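Local coordinates for sarcolemmal membrane-associated protein (Homo sapiens, PDB 6AR0) that acts as an adaptor of the STRIPAK phosphatase complex, helping it dephosphorylate STK3 and so restrain Hippo signalling, and is represented here by its FHA domain, at residues S99-F105 / C120-K126. Numbering follows the deposited sequence.
Sequences SGDIIQF and CIVSTIK
Ser99 meets Lys126 where two antiparallel strands of the FHA beta-sandwich begin to pair: strand 102-105 and residues 121-126 of the long strand 117-128 run at 149° to each other, next to strand 78-80 on one flank and strand 5-10 on the other. The Ser99 hydroxyl oxygen OG lies 3.5 Å from Lys126 CD, while its polar partners are Glu134 and the backbone N of Leu127. Gly100 turns the chain into the sheet with a positive phi of 102°, a value that would press a CB against the preceding carbonyl, and its N donates to Ile125 O at 2.8 Å. Asp101 O accepts from Ile125 N, and the Asp101 carboxylate is hydrogen-bonded to Leu98 N and Asn81 ND2. From Ile102 onward, side chains alternate between the two faces. Ile102 shares one face with Val122 and Thr124, its CD1 touching Thr124 OG1 at 3.4 Å and its CG2 meeting Val122 CG1. On the other face, Ile103 is paired with Ser123 by two N-H...O bonds, and its CG1 packs 3.6 Å from Ile125 CG2, with Ile97 of the second sheet touching both isoleucines, consistent with this face looking into the sandwich core. Gln104, with CG trans to its own N (chi1 176°) and the chain extended to CD, runs alongside Val122; its NE2 lies 3.7 Å from Cys120 SG and bonds to Gly106 O. Replacing Gln104 with an alanine would probably leave Gly106 O without that donor and uncover Val122 CG2 and Cys120 SG. Phe105 closes the pairing through two backbone bonds with Ile121, and the ring presents its edge at CD2 to Ile121 CG2, 3.8 Å away.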
# COMPACT_ATOMS: atom_id res chain seq x y z
N SER A 99 5.68 2.55 -11.56
CA SER A 99 5.26 3.90 -11.23
C SER A 99 3.98 4.24 -11.99
O SER A 99 3.90 4.07 -13.21
CB SER A 99 6.36 4.90 -11.57
OG SER A 99 6.11 6.10 -10.90
N GLY A 100 2.97 4.71 -11.26
CA GLY A 100 1.65 4.96 -11.80
C GLY A 100 0.60 3.92 -11.47
O GLY A 100 -0.58 4.11 -11.81
N ASP A 101 0.99 2.83 -10.82
CA ASP A 101 0.03 1.84 -10.41
C ASP A 101 -0.97 2.42 -9.41
O ASP A 101 -0.67 3.34 -8.63
CB ASP A 101 0.72 0.64 -9.75
CG ASP A 101 1.36 -0.31 -10.73
OD1 ASP A 101 1.11 -0.22 -11.95
OD2 ASP A 101 2.13 -1.18 -10.24
N ILE A 102 -2.17 1.85 -9.42
CA ILE A 102 -3.19 2.13 -8.42
C ILE A 102 -3.18 0.95 -7.44
O ILE A 102 -3.42 -0.19 -7.83
CB ILE A 102 -4.58 2.30 -9.05
CG1 ILE A 102 -4.56 3.42 -10.09
CG2 ILE A 102 -5.62 2.53 -7.96
CD1 ILE A 102 -4.11 4.75 -9.55
N ILE A 103 -2.87 1.23 -6.19
CA ILE A 103 -2.71 0.21 -5.16
C ILE A 103 -3.83 0.36 -4.15
O ILE A 103 -4.10 1.48 -3.69
CB ILE A 103 -1.35 0.43 -4.45
CG1 ILE A 103 -0.20 0.48 -5.45
CG2 ILE A 103 -1.12 -0.57 -3.35
CD1 ILE A 103 -0.09 -0.77 -6.20
N GLN A 104 -4.46 -0.74 -3.77
CA GLN A 104 -5.60 -0.72 -2.85
C GLN A 104 -5.36 -1.68 -1.70
O GLN A 104 -4.92 -2.81 -1.91
CB GLN A 104 -6.88 -1.08 -3.60
CG GLN A 104 -8.11 -1.16 -2.72
CD GLN A 104 -9.36 -1.43 -3.52
OE1 GLN A 104 -9.56 -0.84 -4.58
NE2 GLN A 104 -10.21 -2.32 -3.02
N PHE A 105 -5.67 -1.23 -0.49
CA PHE A 105 -5.60 -2.05 0.71
C PHE A 105 -6.99 -2.13 1.31
O PHE A 105 -7.59 -1.10 1.66
CB PHE A 105 -4.62 -1.48 1.73
CG PHE A 105 -3.28 -1.16 1.16
CD1 PHE A 105 -2.47 -2.16 0.64
CD2 PHE A 105 -2.82 0.15 1.08
CE1 PHE A 105 -1.23 -1.86 0.09
CE2 PHE A 105 -1.59 0.45 0.52
CZ PHE A 105 -0.80 -0.55 0.03
N CYS A 120 -11.91 1.95 2.04
CA CYS A 120 -10.60 1.30 1.99
C CYS A 120 -9.57 2.29 1.46
O CYS A 120 -9.90 3.40 1.02
CB CYS A 120 -10.66 0.04 1.11
SG CYS A 120 -11.07 0.34 -0.61
N ILE A 121 -8.29 1.91 1.49
CA ILE A 121 -7.24 2.80 1.02
C ILE A 121 -7.03 2.52 -0.46
O ILE A 121 -6.74 1.38 -0.85
CB ILE A 121 -5.95 2.60 1.82
CG1 ILE A 121 -6.16 2.98 3.28
CG2 ILE A 121 -4.79 3.36 1.19
CD1 ILE A 121 -6.48 4.43 3.54
N VAL A 122 -7.18 3.56 -1.29
CA VAL A 122 -6.95 3.47 -2.73
C VAL A 122 -5.97 4.58 -3.08
O VAL A 122 -6.26 5.77 -2.86
CB VAL A 122 -8.24 3.60 -3.56
CG1 VAL A 122 -7.96 3.30 -5.02
CG2 VAL A 122 -9.34 2.68 -3.03
N SER A 123 -4.80 4.22 -3.60
CA SER A 123 -3.71 5.17 -3.76
C SER A 123 -3.10 5.06 -5.15
O SER A 123 -3.04 3.97 -5.73
CB SER A 123 -2.63 4.86 -2.71
OG SER A 123 -1.53 5.74 -2.63
N THR A 124 -2.65 6.17 -5.69
CA THR A 124 -1.68 6.11 -6.77
C THR A 124 -0.31 6.01 -6.12
O THR A 124 -0.07 6.65 -5.10
CB THR A 124 -1.71 7.40 -7.59
OG1 THR A 124 -3.03 7.59 -8.09
CG2 THR A 124 -0.70 7.35 -8.74
N ILE A 125 0.58 5.20 -6.69
CA ILE A 125 1.95 5.11 -6.20
C ILE A 125 2.88 5.56 -7.32
O ILE A 125 2.77 5.10 -8.46
CB ILE A 125 2.29 3.71 -5.64
CG1 ILE A 125 3.54 3.73 -4.74
CG2 ILE A 125 2.39 2.67 -6.76
CD1 ILE A 125 3.76 2.45 -3.91
N LYS A 126 3.79 6.47 -6.99
CA LYS A 126 4.86 6.91 -7.88
C LYS A 126 6.18 6.50 -7.25
O LYS A 126 6.34 6.60 -6.03
CB LYS A 126 4.80 8.42 -8.11
CG LYS A 126 3.53 8.86 -8.82
CD LYS A 126 3.50 8.40 -10.28
CE LYS A 126 2.23 8.83 -10.99
NZ LYS A 126 2.32 10.24 -11.46